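Long-range contact in trichothecene 3-O-acetyltransferase TRI101 (Fusarium sporotrichioides, PDB 2ZBA), which transfers an acetyl group from acetyl coenzyme A to the 3-hydroxyl of trichothecene mycotoxins during their biosynthesis: residues 141-149 with 160-168. Numbering follows the deposited sequence.
Sequences DPKPVLLLQ and TVNGQHGAM. With ZBA (12,13-Epoxytrichothec-9-ene-3,4,8,15-tetrol-4,15-diacetate-8-isovalerate), chain F.
Leu147 and Asn162 exchange two backbone hydrogen bonds, Asn162 N to Leu147 O (2.8 Å) and Leu147 N to Asn162 O, and Gln149 and Thr160 form an equivalent pair. With the segment axes 164° apart, these pairs identify an antiparallel beta hairpin, whose ladder ends at Gln164 N to Val145 O (3.0 Å). That last donor is tilted 32° from the carbonyl plane, whereas the bond from Asn162 N lies in plane. CA-H...O contacts fill the intervening positions, among them Leu146 CA to Asn162 O at 3.2 Å.

Apolar contacts gather on the face carrying Leu146, Leu148 and Val161, which helix 170-184 covers. Leu146 sets CG anti to its own N (chi1 -161°), and its CD1 reaches across the strands to Val161 CG1 (3.8 Å) and Met168 SE (3.9 Å). Met168, a selenomethionine, bends at chi3 and brings CE against Val145 CG1 at 3.3 Å, a tight carbon pair. Beyond the ladder, the aliphatic part of Lys143 crosses that of Gln164, CG to CG 3.7 Å.

Thr160 and Asn162, on the other face, bond outside the hairpin: Thr160 OG1 to Val125 O and Asn162 ND2 to Arg128 O.

His165 follows the strand directly and turns its ring edge to the trichothecene, CE1 lying 2.9 Å from ZBA O16; coenzyme A touches it too. Its position is consistent with the histidine of the HxxxD motif of the BAHD superfamily, which serves as general base in relatives. Paired backbone and a packed apolar face thus probably fix the strand end that presents this histidine to both bound ligands.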
ATOM      1  N   ASP A 141     -19.067 -11.942  10.766  1.00 35.91           N
ATOM      2  CA  ASP A 141     -18.715 -12.281   9.389  1.00 35.26           C
ATOM      3  C   ASP A 141     -17.214 -12.533   9.290  1.00 34.14           C
ATOM      4  O   ASP A 141     -16.430 -11.807   9.908  1.00 34.31           O
ATOM      5  CB  ASP A 141     -19.104 -11.135   8.456  1.00 35.19           C
ATOM      6  CG  ASP A 141     -20.594 -11.054   8.233  1.00 36.18           C
ATOM      7  OD1 ASP A 141     -21.256 -12.115   8.227  1.00 38.36           O
ATOM      8  OD2 ASP A 141     -21.109  -9.932   8.056  1.00 36.77           O
ATOM      9  N   PRO A 142     -16.807 -13.579   8.539  1.00 32.95           N
ATOM     10  CA  PRO A 142     -15.383 -13.900   8.413  1.00 31.58           C
ATOM     11  C   PRO A 142     -14.547 -12.743   7.862  1.00 30.13           C
ATOM     12  O   PRO A 142     -15.012 -11.961   7.009  1.00 29.88           O
ATOM     13  CB  PRO A 142     -15.368 -15.093   7.450  1.00 31.68           C
ATOM     14  CG  PRO A 142     -16.724 -15.694   7.573  1.00 32.86           C
ATOM     15  CD  PRO A 142     -17.649 -14.536   7.799  1.00 33.12           C
ATOM     16  N   LYS A 143     -13.333 -12.637   8.382  1.00 28.53           N
ATOM     17  CA  LYS A 143     -12.372 -11.637   7.959  1.00 27.36           C
ATOM     18  C   LYS A 143     -11.032 -12.341   7.690  1.00 25.78           C
ATOM     19  O   LYS A 143     -10.116 -12.283   8.512  1.00 25.39           O
ATOM     20  CB  LYS A 143     -12.250 -10.581   9.057  1.00 27.64           C
ATOM     21  CG  LYS A 143     -11.514  -9.321   8.687  1.00 28.26           C
ATOM     22  CD  LYS A 143     -11.402  -8.388   9.902  1.00 28.65           C
ATOM     23  CE  LYS A 143     -12.633  -7.502  10.072  1.00 29.51           C
ATOM     24  NZ  LYS A 143     -12.450  -6.571  11.241  1.00 30.62           N
ATOM     25  N   PRO A 144     -10.922 -13.032   6.537  1.00 24.47           N
ATOM     26  CA  PRO A 144      -9.707 -13.800   6.261  1.00 23.59           C
ATOM     27  C   PRO A 144      -8.475 -12.904   6.175  1.00 22.45           C
ATOM     28  O   PRO A 144      -8.576 -11.734   5.819  1.00 21.83           O
ATOM     29  CB  PRO A 144      -9.995 -14.455   4.902  1.00 23.33           C
ATOM     30  CG  PRO A 144     -11.491 -14.374   4.729  1.00 24.37           C
ATOM     31  CD  PRO A 144     -11.899 -13.123   5.434  1.00 24.60           C
ATOM     32  N   VAL A 145      -7.333 -13.466   6.532  1.00 22.66           N
ATOM     33  CA  VAL A 145      -6.029 -12.793   6.494  1.00 22.35           C
ATOM     34  C   VAL A 145      -5.616 -12.527   5.025  1.00 22.81           C
ATOM     35  O   VAL A 145      -5.126 -11.442   4.678  1.00 21.78           O
ATOM     36  CB  VAL A 145      -4.988 -13.656   7.263  1.00 22.37           C
ATOM     37  CG1 VAL A 145      -3.532 -13.237   6.983  1.00 21.64           C
ATOM     38  CG2 VAL A 145      -5.278 -13.626   8.752  1.00 21.03           C
ATOM     39  N   LEU A 146      -5.870 -13.517   4.168  1.00 23.09           N
ATOM     40  CA  LEU A 146      -5.434 -13.476   2.779  1.00 23.38           C
ATOM     41  C   LEU A 146      -6.501 -14.124   1.901  1.00 23.51           C
ATOM     42  O   LEU A 146      -7.015 -15.194   2.228  1.00 23.68           O
ATOM     43  CB  LEU A 146      -4.082 -14.200   2.654  1.00 23.51           C
ATOM     44  CG  LEU A 146      -3.171 -13.950   1.439  1.00 24.47           C
ATOM     45  CD1 LEU A 146      -2.513 -12.567   1.474  1.00 22.11           C
ATOM     46  CD2 LEU A 146      -2.081 -15.039   1.353  1.00 23.66           C
ATOM     47  N   LEU A 147      -6.865 -13.458   0.809  1.00 23.54           N
ATOM     48  CA  LEU A 147      -7.794 -14.018  -0.186  1.00 23.91           C
ATOM     49  C   LEU A 147      -7.179 -13.837  -1.565  1.00 23.29           C
ATOM     50  O   LEU A 147      -6.465 -12.862  -1.814  1.00 22.91           O
ATOM     51  CB  LEU A 147      -9.165 -13.315  -0.163  1.00 23.88           C
ATOM     52  CG  LEU A 147     -10.165 -13.354   1.005  1.00 25.40           C
ATOM     53  CD1 LEU A 147      -9.907 -12.212   1.968  1.00 28.11           C
ATOM     54  CD2 LEU A 147     -11.575 -13.206   0.446  1.00 25.46           C
ATOM     55  N   LEU A 148      -7.477 -14.757  -2.474  1.00 22.62           N
ATOM     56  CA  LEU A 148      -6.952 -14.658  -3.834  1.00 22.14           C
ATOM     57  C   LEU A 148      -8.084 -14.763  -4.839  1.00 22.19           C
ATOM     58  O   LEU A 148      -9.044 -15.512  -4.639  1.00 21.28           O
ATOM     59  CB  LEU A 148      -5.887 -15.741  -4.094  1.00 22.17           C
ATOM     60  CG  LEU A 148      -4.565 -15.641  -3.314  1.00 22.23           C
ATOM     61  CD1 LEU A 148      -4.649 -16.347  -1.961  1.00 22.23           C
ATOM     62  CD2 LEU A 148      -3.383 -16.179  -4.096  1.00 20.77           C
ATOM     63  N   GLN A 149      -7.991 -13.975  -5.902  1.00 22.46           N
ATOM     64  CA  GLN A 149      -8.852 -14.188  -7.045  1.00 22.83           C
ATOM     65  C   GLN A 149      -8.038 -14.392  -8.303  1.00 23.39           C
ATOM     66  O   GLN A 149      -7.189 -13.573  -8.642  1.00 23.76           O
ATOM     67  CB  GLN A 149      -9.809 -13.024  -7.229  1.00 22.26           C
ATOM     68  CG  GLN A 149     -10.798 -13.250  -8.326  1.00 22.44           C
ATOM     69  CD  GLN A 149     -12.097 -12.618  -7.997  1.00 21.37           C
ATOM     70  OE1 GLN A 149     -12.581 -12.756  -6.863  1.00 21.46           O
ATOM     71  NE2 GLN A 149     -12.675 -11.898  -8.949  1.00 16.34           N
ATOM     72  N   THR A 160      -5.377 -11.474  -8.423  1.00 20.58           N
ATOM     73  CA  THR A 160      -5.550 -10.415  -7.436  1.00 19.97           C
ATOM     74  C   THR A 160      -5.364 -10.991  -6.048  1.00 19.98           C
ATOM     75  O   THR A 160      -5.939 -12.034  -5.735  1.00 20.26           O
ATOM     76  CB  THR A 160      -6.926  -9.794  -7.550  1.00 19.99           C
ATOM     77  OG1 THR A 160      -7.088  -9.256  -8.868  1.00 20.07           O
ATOM     78  CG2 THR A 160      -7.094  -8.686  -6.517  1.00 20.18           C
ATOM     79  N   VAL A 161      -4.530 -10.342  -5.232  1.00 19.79           N
ATOM     80  CA  VAL A 161      -4.293 -10.794  -3.855  1.00 19.45           C
ATOM     81  C   VAL A 161      -4.740  -9.753  -2.825  1.00 19.92           C
ATOM     82  O   VAL A 161      -4.328  -8.576  -2.899  1.00 19.67           O
ATOM     83  CB  VAL A 161      -2.830 -11.193  -3.612  1.00 19.67           C
ATOM     84  CG1 VAL A 161      -2.670 -11.810  -2.219  1.00 19.21           C
ATOM     85  CG2 VAL A 161      -2.353 -12.171  -4.693  1.00 20.02           C
ATOM     86  N   ASN A 162      -5.575 -10.201  -1.875  1.00 19.30           N
ATOM     87  CA  ASN A 162      -6.133  -9.357  -0.793  1.00 19.93           C
ATOM     88  C   ASN A 162      -5.513  -9.685   0.551  1.00 19.20           C
ATOM     89  O   ASN A 162      -5.384 -10.852   0.894  1.00 19.65           O
ATOM     90  CB  ASN A 162      -7.658  -9.558  -0.664  1.00 19.66           C
ATOM     91  CG  ASN A 162      -8.452  -8.667  -1.582  1.00 20.43           C
ATOM     92  OD1 ASN A 162      -8.201  -8.601  -2.796  1.00 18.87           O
ATOM     93  ND2 ASN A 162      -9.428  -7.965  -1.012  1.00 21.08           N
ATOM     94  N   GLY A 163      -5.129  -8.660   1.309  1.00 18.65           N
ATOM     95  CA  GLY A 163      -4.556  -8.861   2.644  1.00 17.60           C
ATOM     96  C   GLY A 163      -5.238  -7.936   3.648  1.00 17.88           C
ATOM     97  O   GLY A 163      -5.336  -6.749   3.407  1.00 17.75           O
ATOM     98  N   GLN A 164      -5.732  -8.491   4.757  1.00 18.14           N
ATOM     99  CA  GLN A 164      -6.348  -7.710   5.838  1.00 17.48           C
ATOM    100  C   GLN A 164      -5.298  -6.759   6.430  1.00 17.15           C
ATOM    101  O   GLN A 164      -4.234  -7.191   6.877  1.00 17.05           O
ATOM    102  CB  GLN A 164      -6.923  -8.653   6.909  1.00 18.06           C
ATOM    103  CG  GLN A 164      -8.166  -8.119   7.623  1.00 18.29           C
ATOM    104  CD  GLN A 164      -7.925  -6.769   8.251  1.00 19.01           C
ATOM    105  OE1 GLN A 164      -8.586  -5.780   7.899  1.00 19.48           O
ATOM    106  NE2 GLN A 164      -6.936  -6.703   9.157  1.00 15.40           N
ATOM    107  N   HIS A 165      -5.584  -5.465   6.420  1.00 17.06           N
ATOM    108  CA  HIS A 165      -4.542  -4.489   6.720  1.00 17.18           C
ATOM    109  C   HIS A 165      -3.975  -4.484   8.160  1.00 17.22           C
ATOM    110  O   HIS A 165      -2.846  -4.046   8.370  1.00 17.35           O
ATOM    111  CB  HIS A 165      -4.939  -3.082   6.271  1.00 17.30           C
ATOM    112  CG  HIS A 165      -3.757  -2.198   5.999  1.00 18.33           C
ATOM    113  ND1 HIS A 165      -3.766  -1.201   5.049  1.00 20.27           N
ATOM    114  CD2 HIS A 165      -2.524  -2.175   6.557  1.00 17.35           C
ATOM    115  CE1 HIS A 165      -2.587  -0.604   5.032  1.00 19.23           C
ATOM    116  NE2 HIS A 165      -1.816  -1.175   5.940  1.00 19.34           N
ATOM    117  N   GLY A 166      -4.726  -4.969   9.143  1.00 17.08           N
ATOM    118  CA  GLY A 166      -4.200  -5.048  10.519  1.00 16.96           C
ATOM    119  C   GLY A 166      -3.203  -6.180  10.669  1.00 16.93           C
ATOM    120  O   GLY A 166      -2.302  -6.141  11.521  1.00 17.21           O
ATOM    121  N   ALA A 167      -3.389  -7.184   9.818  1.00 17.19           N
ATOM    122  CA  ALA A 167      -2.547  -8.367   9.722  1.00 17.00           C
ATOM    123  C   ALA A 167      -1.295  -8.133   8.884  1.00 16.72           C
ATOM    124  O   ALA A 167      -0.299  -8.797   9.085  1.00 17.67           O
ATOM    125  CB  ALA A 167      -3.356  -9.565   9.147  1.00 16.83           C
HETATM  126  N   MSE A 168      -1.342  -7.212   7.935  1.00 16.72           N
HETATM  127  CA  MSE A 168      -0.180  -6.982   7.076  1.00 17.23           C
HETATM  128  C   MSE A 168      -0.214  -5.621   6.430  1.00 16.55           C
HETATM  129  O   MSE A 168      -1.280  -5.150   6.049  1.00 17.61           O
HETATM  130  CB  MSE A 168      -0.075  -8.080   5.983  1.00 16.93           C
HETATM  131  CG  MSE A 168      -1.274  -8.183   5.034  1.00 16.38           C
HETATM  132 SE   MSE A 168      -1.159  -9.823   3.962  0.60 19.29          SE
HETATM  133  CE  MSE A 168      -1.910 -10.955   5.255  1.00 16.04           C
TER
HETATM  134  O18 ZBA F 463      -7.313   7.083   4.030  0.60 27.44           O
HETATM  135  C44 ZBA F 463      -7.731   6.131   4.642  0.60 26.10           C
HETATM  136  C45 ZBA F 463      -8.596   6.161   5.849  0.60 26.53           C
HETATM  137  C46 ZBA F 463      -9.648   5.125   5.912  0.60 26.84           C
HETATM  138  C48 ZBA F 463     -10.728   5.023   4.959  0.60 25.66           C
HETATM  139  C47 ZBA F 463      -9.729   4.084   6.971  0.60 27.53           C
HETATM  140  O17 ZBA F 463      -7.416   4.901   4.235  0.60 24.93           O
HETATM  141  C31 ZBA F 463      -6.362   4.667   3.251  0.60 22.10           C
HETATM  142  C30 ZBA F 463      -4.996   5.003   3.828  0.60 20.59           C
HETATM  143  C32 ZBA F 463      -6.558   3.264   2.772  0.60 20.92           C
HETATM  144  C39 ZBA F 463      -7.893   2.996   2.148  0.60 20.58           C
HETATM  145  C33 ZBA F 463      -5.601   2.368   2.883  0.60 20.77           C
HETATM  146  C34 ZBA F 463      -4.246   2.664   3.425  0.60 20.02           C
HETATM  147  O10 ZBA F 463      -3.370   3.009   2.286  0.60 20.20           O
HETATM  148  C29 ZBA F 463      -4.166   3.837   4.471  0.60 20.37           C
HETATM  149  C38 ZBA F 463      -4.831   3.375   5.787  0.60 20.45           C
HETATM  150  O12 ZBA F 463      -5.296   4.525   6.534  0.60 20.49           O
HETATM  151  C40 ZBA F 463      -5.494   4.353   7.840  0.60 19.64           C
HETATM  152  C41 ZBA F 463      -6.050   5.585   8.473  0.60 18.86           C
HETATM  153  O13 ZBA F 463      -5.271   3.387   8.425  0.60 20.28           O
HETATM  154  C28 ZBA F 463      -2.627   4.243   4.729  0.60 19.24           C
HETATM  155  C37 ZBA F 463      -2.511   5.314   5.848  0.60 19.43           C
HETATM  156  C35 ZBA F 463      -2.041   4.690   3.376  0.60 19.12           C
HETATM  157  C25 ZBA F 463      -2.030   3.444   2.587  0.60 18.98           C
HETATM  158  C36 ZBA F 463      -1.962   6.023   2.836  0.60 17.64           C
HETATM  159  O11 ZBA F 463      -0.784   5.372   3.339  0.60 17.52           O
HETATM  160  C27 ZBA F 463      -1.713   2.957   4.963  0.60 19.79           C
HETATM  161  C26 ZBA F 463      -1.224   2.615   3.564  0.60 19.52           C
HETATM  162  O16 ZBA F 463      -1.292   1.251   3.235  0.60 23.53           O
HETATM  163  O14 ZBA F 463      -0.557   3.115   5.842  0.60 18.87           O